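Local atomic coordinates of LP04448p (Drosophila melanogaster, PDB entry 4QMH), a protein that belongs to the XMAP215 family of microtubule polymerases and, through its array of TOG domains, probably binds tubulin to drive microtubule growth. Residues C81-C92 and N120-G129; Y131-I140 and L155-L166. All coordinates share one frame; numbering follows the deposited sequence.

Contact 1: residues C81-C92 and N120-G129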
loop_
_atom_site.group_PDB
_atom_site.type_symbol
_atom_site.label_atom_id
_atom_site.label_comp_id
_atom_site.label_asym_id
_atom_site.label_seq_id
_atom_site.Cartn_x
_atom_site.Cartn_y
_atom_site.Cartn_z
ATOM N N CYS A 81 -9.115 -6.238 -7.555
ATOM C CA CYS A 81 -7.727 -6.471 -7.178
ATOM C C CYS A 81 -7.629 -7.491 -6.051
ATOM O O CYS A 81 -6.692 -8.276 -6.013
ATOM C CB CYS A 81 -7.026 -5.166 -6.794
ATOM S SG CYS A 81 -6.712 -4.104 -8.200
ATOM N N GLU A 82 -8.597 -7.492 -5.144
ATOM C CA GLU A 82 -8.588 -8.483 -4.074
ATOM C C GLU A 82 -8.816 -9.865 -4.676
ATOM O O GLU A 82 -8.122 -10.822 -4.323
ATOM C CB GLU A 82 -9.624 -8.172 -2.992
ATOM C CG GLU A 82 -9.312 -8.859 -1.668
ATOM C CD GLU A 82 -10.226 -8.424 -0.541
ATOM O OE1 GLU A 82 -10.664 -7.253 -0.537
ATOM O OE2 GLU A 82 -10.508 -9.260 0.344
ATOM N N GLN A 83 -9.760 -9.945 -5.612
ATOM C CA GLN A 83 -10.041 -11.179 -6.343
ATOM C C GLN A 83 -8.786 -11.651 -7.088
ATOM O O GLN A 83 -8.465 -12.845 -7.110
ATOM C CB GLN A 83 -11.205 -10.940 -7.309
ATOM C CG GLN A 83 -11.549 -12.095 -8.228
ATOM C CD GLN A 83 -12.579 -11.711 -9.282
ATOM O OE1 GLN A 83 -12.910 -10.535 -9.456
ATOM N NE2 GLN A 83 -13.096 -12.705 -9.986
ATOM N N LEU A 84 -8.065 -10.710 -7.686
ATOM C CA LEU A 84 -6.868 -11.046 -8.435
ATOM C C LEU A 84 -5.803 -11.622 -7.503
ATOM O O LEU A 84 -5.114 -12.597 -7.835
ATOM C CB LEU A 84 -6.342 -9.802 -9.173
ATOM C CG LEU A 84 -5.267 -10.005 -10.242
ATOM C CD1 LEU A 84 -5.847 -10.619 -11.522
ATOM C CD2 LEU A 84 -4.604 -8.675 -10.556
ATOM N N ALA A 85 -5.667 -11.030 -6.320
ATOM C CA ALA A 85 -4.670 -11.508 -5.367
ATOM C C ALA A 85 -4.945 -12.958 -5.000
ATOM O O ALA A 85 -4.043 -13.794 -4.992
ATOM C CB ALA A 85 -4.671 -10.645 -4.114
ATOM N N THR A 86 -6.202 -13.241 -4.689
ATOM C CA THR A 86 -6.598 -14.586 -4.300
ATOM C C THR A 86 -6.302 -15.579 -5.426
ATOM O O THR A 86 -5.783 -16.665 -5.183
ATOM C CB THR A 86 -8.085 -14.624 -3.914
ATOM O OG1 THR A 86 -8.289 -13.803 -2.750
ATOM C CG2 THR A 86 -8.530 -16.062 -3.621
ATOM N N ALA A 87 -6.626 -15.192 -6.653
ATOM C CA ALA A 87 -6.408 -16.061 -7.812
ATOM C C ALA A 87 -4.926 -16.300 -8.110
ATOM O O ALA A 87 -4.536 -17.356 -8.612
ATOM C CB ALA A 87 -7.115 -15.464 -9.055
ATOM N N MET A 88 -4.092 -15.316 -7.793
ATOM C CA MET A 88 -2.688 -15.341 -8.215
ATOM C C MET A 88 -1.754 -15.896 -7.142
ATOM O O MET A 88 -0.650 -16.355 -7.448
ATOM C CB MET A 88 -2.257 -13.925 -8.602
ATOM C CG MET A 88 -1.242 -13.862 -9.703
ATOM S SD MET A 88 -0.958 -12.151 -10.190
ATOM C CE MET A 88 -2.183 -11.896 -11.462
ATOM N N GLY A 89 -2.190 -15.857 -5.889
ATOM C CA GLY A 89 -1.347 -16.329 -4.802
ATOM C C GLY A 89 -0.028 -15.567 -4.782
ATOM O O GLY A 89 -0.032 -14.348 -4.932
ATOM N N ALA A 90 1.090 -16.276 -4.610
ATOM C CA ALA A 90 2.405 -15.623 -4.491
ATOM C C ALA A 90 2.763 -14.749 -5.693
ATOM O O ALA A 90 3.556 -13.822 -5.577
ATOM C CB ALA A 90 3.496 -16.658 -4.248
ATOM N N GLY A 91 2.186 -15.052 -6.849
ATOM C CA GLY A 91 2.467 -14.293 -8.051
ATOM C C GLY A 91 2.018 -12.849 -7.960
ATOM O O GLY A 91 2.414 -12.023 -8.770
ATOM N N CYS A 92 1.177 -12.527 -6.987
ATOM C CA CYS A 92 0.673 -11.163 -6.913
ATOM C C CYS A 92 1.787 -10.144 -6.633
ATOM O O CYS A 92 1.627 -8.973 -6.950
ATOM C CB CYS A 92 -0.480 -11.028 -5.916
ATOM S SG CYS A 92 0.018 -11.175 -4.184
ATOM N N ASN A 120 -7.686 -3.892 2.955
ATOM C CA ASN A 120 -7.843 -5.320 2.703
ATOM C C ASN A 120 -7.037 -5.784 1.502
ATOM O O ASN A 120 -6.462 -6.869 1.514
ATOM C CB ASN A 120 -9.316 -5.657 2.491
ATOM C CG ASN A 120 -10.124 -5.534 3.760
ATOM O OD1 ASN A 120 -9.606 -5.715 4.862
ATOM N ND2 ASN A 120 -11.408 -5.230 3.614
ATOM N N CYS A 121 -7.014 -4.963 0.457
ATOM C CA CYS A 121 -6.163 -5.233 -0.690
ATOM C C CYS A 121 -4.713 -5.268 -0.272
ATOM O O CYS A 121 -3.972 -6.172 -0.644
ATOM C CB CYS A 121 -6.309 -4.152 -1.753
ATOM S SG CYS A 121 -7.604 -4.460 -2.930
ATOM N N ILE A 122 -4.291 -4.247 0.467
ATOM C CA ILE A 122 -2.910 -4.174 0.882
ATOM C C ILE A 122 -2.537 -5.422 1.662
ATOM O O ILE A 122 -1.549 -6.075 1.358
ATOM C CB ILE A 122 -2.627 -2.918 1.732
ATOM C CG1 ILE A 122 -2.737 -1.664 0.853
ATOM C CG2 ILE A 122 -1.234 -3.020 2.343
ATOM C CD1 ILE A 122 -2.758 -0.333 1.624
ATOM N N ASN A 123 -3.347 -5.762 2.655
ATOM C CA ASN A 123 -3.008 -6.895 3.508
ATOM C C ASN A 123 -3.134 -8.240 2.792
ATOM O O ASN A 123 -2.402 -9.175 3.101
ATOM C CB ASN A 123 -3.806 -6.850 4.814
ATOM C CG ASN A 123 -3.320 -5.750 5.740
ATOM O OD1 ASN A 123 -2.125 -5.455 5.790
ATOM N ND2 ASN A 123 -4.242 -5.123 6.459
ATOM N N SER A 124 -4.045 -8.325 1.826
ATOM C CA SER A 124 -4.129 -9.531 1.007
ATOM C C SER A 124 -2.880 -9.722 0.161
ATOM O O SER A 124 -2.310 -10.821 0.118
ATOM C CB SER A 124 -5.365 -9.525 0.115
ATOM O OG SER A 124 -5.385 -10.721 -0.655
ATOM N N PHE A 125 -2.447 -8.664 -0.523
ATOM C CA PHE A 125 -1.217 -8.742 -1.289
ATOM C C PHE A 125 -0.037 -9.037 -0.369
ATOM O O PHE A 125 0.852 -9.808 -0.721
ATOM C CB PHE A 125 -0.976 -7.451 -2.081
ATOM C CG PHE A 125 -1.658 -7.428 -3.429
ATOM C CD1 PHE A 125 -3.039 -7.305 -3.529
ATOM C CD2 PHE A 125 -0.911 -7.547 -4.595
ATOM C CE1 PHE A 125 -3.660 -7.294 -4.772
ATOM C CE2 PHE A 125 -1.525 -7.533 -5.840
ATOM C CZ PHE A 125 -2.903 -7.410 -5.923
ATOM N N GLY A 126 -0.035 -8.431 0.814
ATOM C CA GLY A 126 1.069 -8.626 1.743
ATOM C C GLY A 126 1.199 -10.073 2.182
ATOM O O GLY A 126 2.283 -10.660 2.147
ATOM N N GLU A 127 0.082 -10.654 2.591
ATOM C CA GLU A 127 0.055 -12.043 3.029
ATOM C C GLU A 127 0.418 -13.027 1.920
ATOM O O GLU A 127 1.145 -13.991 2.148
ATOM C CB GLU A 127 -1.324 -12.392 3.576
ATOM C CG GLU A 127 -1.734 -11.582 4.805
ATOM C CD GLU A 127 -0.773 -11.738 5.973
ATOM O OE1 GLU A 127 0.074 -12.657 5.943
ATOM O OE2 GLU A 127 -0.869 -10.936 6.929
ATOM N N LYS A 128 -0.091 -12.779 0.719
ATOM C CA LYS A 128 0.066 -13.726 -0.377
ATOM C C LYS A 128 1.411 -13.612 -1.080
ATOM O O LYS A 128 2.044 -14.622 -1.396
ATOM C CB LYS A 128 -1.079 -13.556 -1.373
ATOM C CG LYS A 128 -2.414 -13.915 -0.779
ATOM C CD LYS A 128 -3.554 -13.560 -1.705
ATOM C CE LYS A 128 -4.877 -14.027 -1.133
ATOM N NZ LYS A 128 -5.176 -13.388 0.175
ATOM N N GLY A 129 1.855 -12.384 -1.323
ATOM C CA GLY A 129 3.067 -12.168 -2.087
ATOM C C GLY A 129 4.253 -11.741 -1.251
ATOM O O GLY A 129 5.378 -11.698 -1.751
HETATM O O HOH W 1 -12.722 -5.899 1.493
HETATM O O HOH W 2 5.946 -14.003 -3.533
#
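In the all-helical TOG solenoid, helices 71-88 and 112-129 run side by side; the axes of the segments 81-88 and 120-129 lie 9.4 Å apart, at 12°, with Phe125 between them. Its ring is met on two sides. CE1 reaches Cys81 O at 3.4 Å, near the ring plane, and also touches the Ala85 methyl. CE2 lies 3.6 Å from Cys92 CB. Cys92 SG approaches obliquely, 4.4 Å from the ring centroid, a sulfur-aromatic contact. Phe103 of helix 96-106 meets the same ring edge-to-face. With an alanine here instead of the phenylalanine, a gap between Cys81, Ala85 and Cys92 is likely to open, and the Cys92 sulfur would lose its aromatic neighbour. Lys128 lies along the outer side. Its CD rests 3.3 Å from Ala85 O, and the bend at chi4 (61°) brings NZ back to Ser124 OG, a hydrogen bond of 2.8 Å. Beyond the end of helix 71-88 the chain comes close to the end of helix 112-129. Ala90 CA makes a CH...O contact with Lys128 O at 3.3 Å, and a water bridges Ala90 O and Gly129 O. Another water joins Glu82 OE1 to Asn120 ND2. Such side-by-side packing of parallel helices is typical of HEAT-like solenoids.

Contact 2: residues Y131-I140 and L155-L166. With SO4 (sulfate ion), chain B.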
loop_
_atom_site.group_PDB
_atom_site.type_symbol
_atom_site.label_atom_id
_atom_site.label_comp_id
_atom_site.label_asym_id
_atom_site.label_seq_id
_atom_site.Cartn_x
_atom_site.Cartn_y
_atom_site.Cartn_z
ATOM N N TYR A 131 5.286 -8.897 2.234
ATOM C CA TYR A 131 5.209 -7.470 2.485
ATOM C C TYR A 131 6.441 -6.751 1.946
ATOM O O TYR A 131 6.474 -5.526 1.877
ATOM C CB TYR A 131 5.053 -7.225 3.985
ATOM C CG TYR A 131 3.654 -7.463 4.503
ATOM C CD1 TYR A 131 3.231 -8.733 4.880
ATOM C CD2 TYR A 131 2.756 -6.416 4.618
ATOM C CE1 TYR A 131 1.940 -8.940 5.362
ATOM C CE2 TYR A 131 1.483 -6.611 5.095
ATOM C CZ TYR A 131 1.076 -7.872 5.463
ATOM O OH TYR A 131 -0.210 -8.055 5.931
ATOM N N LYS A 132 7.442 -7.520 1.537
ATOM C CA LYS A 132 8.729 -6.969 1.135
ATOM C C LYS A 132 8.591 -5.972 -0.004
ATOM O O LYS A 132 9.245 -4.931 -0.007
ATOM C CB LYS A 132 9.670 -8.106 0.729
ATOM C CG LYS A 132 11.057 -7.666 0.309
ATOM C CD LYS A 132 11.987 -8.875 0.229
ATOM C CE LYS A 132 13.332 -8.520 -0.393
ATOM N NZ LYS A 132 13.221 -8.291 -1.860
ATOM N N GLU A 133 7.740 -6.291 -0.979
ATOM C CA GLU A 133 7.585 -5.427 -2.145
ATOM C C GLU A 133 6.944 -4.082 -1.847
ATOM O O GLU A 133 7.026 -3.176 -2.686
ATOM C CB GLU A 133 6.812 -6.128 -3.268
ATOM C CG GLU A 133 7.636 -7.146 -4.031
ATOM C CD GLU A 133 7.873 -8.390 -3.213
ATOM O OE1 GLU A 133 7.091 -8.641 -2.269
ATOM O OE2 GLU A 133 8.830 -9.122 -3.511
ATOM N N PHE A 134 6.314 -3.931 -0.680
ATOM C CA PHE A 134 5.704 -2.641 -0.309
ATOM C C PHE A 134 6.761 -1.620 0.099
ATOM O O PHE A 134 6.521 -0.408 0.068
ATOM C CB PHE A 134 4.738 -2.795 0.871
ATOM C CG PHE A 134 3.511 -3.616 0.569
ATOM C CD1 PHE A 134 2.933 -3.603 -0.686
ATOM C CD2 PHE A 134 2.932 -4.389 1.562
ATOM C CE1 PHE A 134 1.800 -4.362 -0.945
ATOM C CE2 PHE A 134 1.794 -5.148 1.313
ATOM C CZ PHE A 134 1.234 -5.136 0.059
ATOM N N PHE A 135 7.915 -2.116 0.535
ATOM C CA PHE A 135 8.960 -1.274 1.118
ATOM C C PHE A 135 10.080 -1.015 0.119
ATOM O O PHE A 135 11.250 -1.306 0.368
ATOM C CB PHE A 135 9.461 -1.905 2.424
ATOM C CG PHE A 135 8.401 -1.965 3.481
ATOM C CD1 PHE A 135 8.122 -0.849 4.256
ATOM C CD2 PHE A 135 7.648 -3.112 3.672
ATOM C CE1 PHE A 135 7.121 -0.888 5.232
ATOM C CE2 PHE A 135 6.637 -3.152 4.628
ATOM C CZ PHE A 135 6.378 -2.031 5.414
ATOM N N GLU A 136 9.680 -0.449 -1.014
ATOM C CA GLU A 136 10.562 -0.163 -2.128
ATOM C C GLU A 136 10.104 1.108 -2.823
ATOM O O GLU A 136 8.914 1.434 -2.831
ATOM C CB GLU A 136 10.546 -1.313 -3.140
ATOM C CG GLU A 136 11.025 -2.640 -2.560
ATOM C CD GLU A 136 11.600 -3.575 -3.620
ATOM O OE1 GLU A 136 11.717 -3.149 -4.781
ATOM O OE2 GLU A 136 11.938 -4.728 -3.287
ATOM N N SER A 137 11.070 1.820 -3.394
ATOM C CA SER A 137 10.815 2.927 -4.305
ATOM C C SER A 137 10.067 4.100 -3.695
ATOM O O SER A 137 9.502 4.917 -4.417
ATOM C CB SER A 137 10.089 2.415 -5.551
ATOM O OG SER A 137 10.872 1.426 -6.194
ATOM N N GLU A 138 10.090 4.173 -2.365
ATOM C CA GLU A 138 9.465 5.259 -1.613
ATOM C C GLU A 138 7.974 5.403 -1.876
ATOM O O GLU A 138 7.436 6.498 -1.808
ATOM C CB GLU A 138 10.189 6.591 -1.846
ATOM C CG GLU A 138 11.639 6.556 -1.330
ATOM C CD GLU A 138 12.375 7.895 -1.433
ATOM O OE1 GLU A 138 11.742 8.935 -1.711
ATOM O OE2 GLU A 138 13.610 7.908 -1.231
ATOM N N MET A 139 7.299 4.298 -2.160
ATOM C CA MET A 139 5.846 4.361 -2.350
ATOM C C MET A 139 5.136 4.853 -1.098
ATOM O O MET A 139 4.250 5.708 -1.163
ATOM C CB MET A 139 5.295 3.007 -2.789
ATOM C CG MET A 139 5.728 2.640 -4.198
ATOM S SD MET A 139 5.148 1.021 -4.755
ATOM C CE MET A 139 6.069 -0.078 -3.693
ATOM N N ILE A 140 5.537 4.318 0.045
ATOM C CA ILE A 140 4.934 4.728 1.311
ATOM C C ILE A 140 5.280 6.192 1.650
ATOM O O ILE A 140 4.396 6.994 1.974
ATOM C CB ILE A 140 5.315 3.734 2.428
ATOM C CG1 ILE A 140 4.570 2.408 2.210
ATOM C CG2 ILE A 140 5.007 4.297 3.806
ATOM C CD1 ILE A 140 5.138 1.246 3.023
ATOM N N LEU A 155 -2.278 5.181 7.277
ATOM C CA LEU A 155 -0.973 4.647 6.891
ATOM C C LEU A 155 -0.028 4.509 8.083
ATOM O O LEU A 155 0.672 3.502 8.213
ATOM C CB LEU A 155 -0.360 5.485 5.765
ATOM C CG LEU A 155 0.865 4.899 5.071
ATOM C CD1 LEU A 155 0.700 3.397 4.786
ATOM C CD2 LEU A 155 1.148 5.677 3.794
ATOM N N TRP A 156 -0.013 5.495 8.977
ATOM C CA TRP A 156 0.753 5.327 10.204
ATOM C C TRP A 156 0.223 4.176 11.074
ATOM O O TRP A 156 0.998 3.482 11.725
ATOM C CB TRP A 156 0.825 6.629 11.014
ATOM C CG TRP A 156 1.784 7.640 10.440
ATOM C CD1 TRP A 156 1.486 8.912 10.036
ATOM C CD2 TRP A 156 3.192 7.464 10.201
ATOM N NE1 TRP A 156 2.615 9.536 9.573
ATOM C CE2 TRP A 156 3.674 8.671 9.653
ATOM C CE3 TRP A 156 4.086 6.405 10.394
ATOM C CZ2 TRP A 156 5.015 8.853 9.296
ATOM C CZ3 TRP A 156 5.414 6.585 10.037
ATOM C CH2 TRP A 156 5.868 7.802 9.494
ATOM N N ALA A 157 -1.090 3.965 11.091
ATOM C CA ALA A 157 -1.645 2.864 11.877
ATOM C C ALA A 157 -1.154 1.551 11.299
ATOM O O ALA A 157 -0.810 0.626 12.026
ATOM C CB ALA A 157 -3.162 2.900 11.852
ATOM N N TRP A 158 -1.139 1.477 9.971
ATOM C CA TRP A 158 -0.740 0.253 9.293
ATOM C C TRP A 158 0.736 -0.017 9.525
ATOM O O TRP A 158 1.121 -1.141 9.824
ATOM C CB TRP A 158 -1.055 0.350 7.802
ATOM C CG TRP A 158 -0.691 -0.877 6.999
ATOM C CD1 TRP A 158 -1.421 -2.021 6.871
ATOM C CD2 TRP A 158 0.472 -1.045 6.180
ATOM N NE1 TRP A 158 -0.774 -2.911 6.025
ATOM C CE2 TRP A 158 0.394 -2.334 5.596
ATOM C CE3 TRP A 158 1.579 -0.237 5.895
ATOM C CZ2 TRP A 158 1.378 -2.824 4.741
ATOM C CZ3 TRP A 158 2.560 -0.731 5.049
ATOM C CH2 TRP A 158 2.450 -2.013 4.481
ATOM N N LEU A 159 1.565 1.012 9.410
ATOM C CA LEU A 159 2.987 0.833 9.672
ATOM C C LEU A 159 3.225 0.427 11.121
ATOM O O LEU A 159 4.054 -0.435 11.395
ATOM C CB LEU A 159 3.772 2.108 9.340
ATOM C CG LEU A 159 3.850 2.465 7.848
ATOM C CD1 LEU A 159 4.314 3.911 7.653
ATOM C CD2 LEU A 159 4.774 1.507 7.116
ATOM N N ALA A 160 2.490 1.041 12.047
ATOM C CA ALA A 160 2.668 0.743 13.468
ATOM C C ALA A 160 2.279 -0.698 13.758
ATOM O O ALA A 160 2.882 -1.370 14.598
ATOM C CB ALA A 160 1.836 1.710 14.332
ATOM N N ASP A 161 1.277 -1.174 13.032
ATOM C CA ASP A 161 0.747 -2.516 13.199
ATOM C C ASP A 161 1.673 -3.564 12.579
ATOM O O ASP A 161 1.896 -4.615 13.168
ATOM C CB ASP A 161 -0.655 -2.594 12.579
ATOM C CG ASP A 161 -1.305 -3.955 12.759
ATOM O OD1 ASP A 161 -1.223 -4.513 13.873
ATOM O OD2 ASP A 161 -1.901 -4.465 11.784
ATOM N N LYS A 162 2.226 -3.268 11.405
ATOM C CA LYS A 162 2.920 -4.287 10.620
ATOM C C LYS A 162 4.435 -4.340 10.822
ATOM O O LYS A 162 5.014 -5.434 10.866
ATOM C CB LYS A 162 2.609 -4.113 9.126
ATOM C CG LYS A 162 1.146 -4.301 8.766
ATOM C CD LYS A 162 0.689 -5.731 8.992
ATOM C CE LYS A 162 -0.770 -5.910 8.601
ATOM N NZ LYS A 162 -1.249 -7.294 8.887
ATOM N N LEU A 163 5.086 -3.184 10.941
ATOM C CA LEU A 163 6.553 -3.180 11.040
ATOM C C LEU A 163 7.119 -4.020 12.195
ATOM O O LEU A 163 8.132 -4.695 12.020
ATOM C CB LEU A 163 7.108 -1.759 11.124
ATOM C CG LEU A 163 7.101 -0.962 9.824
ATOM C CD1 LEU A 163 7.530 0.479 10.103
ATOM C CD2 LEU A 163 8.020 -1.617 8.803
ATOM N N PRO A 164 6.492 -3.970 13.378
ATOM C CA PRO A 164 7.115 -4.746 14.459
ATOM C C PRO A 164 7.126 -6.262 14.200
ATOM O O PRO A 164 7.960 -6.971 14.774
ATOM C CB PRO A 164 6.251 -4.399 15.682
ATOM C CG PRO A 164 5.691 -3.039 15.367
ATOM C CD PRO A 164 5.419 -3.088 13.874
ATOM N N GLY A 165 6.238 -6.750 13.334
ATOM C CA GLY A 165 6.139 -8.180 13.087
ATOM C C GLY A 165 6.832 -8.666 11.828
ATOM O O GLY A 165 6.775 -9.851 11.492
ATOM N N LEU A 166 7.482 -7.746 11.124
ATOM C CA LEU A 166 8.203 -8.078 9.900
ATOM C C LEU A 166 9.677 -8.276 10.213
ATOM O O LEU A 166 10.294 -7.440 10.876
ATOM C CB LEU A 166 8.036 -6.963 8.857
ATOM C CG LEU A 166 6.648 -6.815 8.224
ATOM C CD1 LEU A 166 6.585 -5.622 7.282
ATOM C CD2 LEU A 166 6.245 -8.098 7.502
HETATM S S SO4 B . 7.253 -11.158 3.948
HETATM O O1 SO4 B . 7.122 -12.493 3.357
HETATM O O2 SO4 B . 5.940 -10.655 4.328
HETATM O O3 SO4 B . 8.083 -11.236 5.154
HETATM O O4 SO4 B . 7.883 -10.268 2.971
#
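Trp158 sets its CG anti to the backbone N (chi1 -179°), which carries the indole across to the 131-140 segment. Tyr131 has CG beside its own N, and its ring comes down next to the indole. Trp158 CZ2 meets the edge of the tyrosine ring, 3.8 Å from Tyr131 CE2. The far end of the indole is wrapped by three more side chains. Phe134 CD2 lies at its edge, 3.8 Å from Trp158 CH2, with the two rings oblique to each other. Phe135 comes from the opposite direction. Its plane is only 12° from that of the indole, but the rings are slid apart and barely overlap. Ile140 CD1 closes the edge at Trp158 CZ3. Lys162 CG lies 3.6 Å above one indole face, offset toward its rim.

Leucines pack round Phe135. Leu166 CD1 touches its CE2 at 3.6 Å, and Leu159 and Leu163 both reach CE1. Leu166 also sends CD2 to Tyr131 CB. Phe134 stacks on Phe100 of helix 96-106, so the cluster continues into the neighbouring helix.

The polar contacts lie at two ends of Tyr131. At the far end of the ring, Lys162 NZ gives a weak hydrogen bond of 3.2 Å to Tyr131 OH. The stronger partner of that hydroxyl is Glu127 OE2; Asn123 OD1 is also near and probably bonds to it. Trp158 NE1 gives its proton to Asn123 OD1. At the backbone end sits a sulfate, probably from the crystallisation liquor. Tyr131 N points almost straight at its O2 (2.8 Å, 171°), and Lys132 N adds a weak bond to O4. Ser170 also binds this ion. The chemistry implies a greasy aromatic contact whose two buried polar groups, the phenol and the indole N-H, are satisfied from helix 112-129.

Overall arrangement
The two contacts lie in series along the chain, with contact 1 closing before contact 2 opens. Their centres are about 16 Å apart. Contact 1 pairs helix 71-88 with helix 112-129. Contact 2 joins the connection after helix 112-129, and the start of helix 139-145, to helix 149-162. Helix 112-129 is the common element. It packs against helix 71-88 in contact 1, while its Ile122, Asn123 and Phe125 all reach side chains of contact 2. Phe125 therefore takes part in both. Consecutive helical layers are thus tied one to the next, consistent with a continuous all-helical TOG domain.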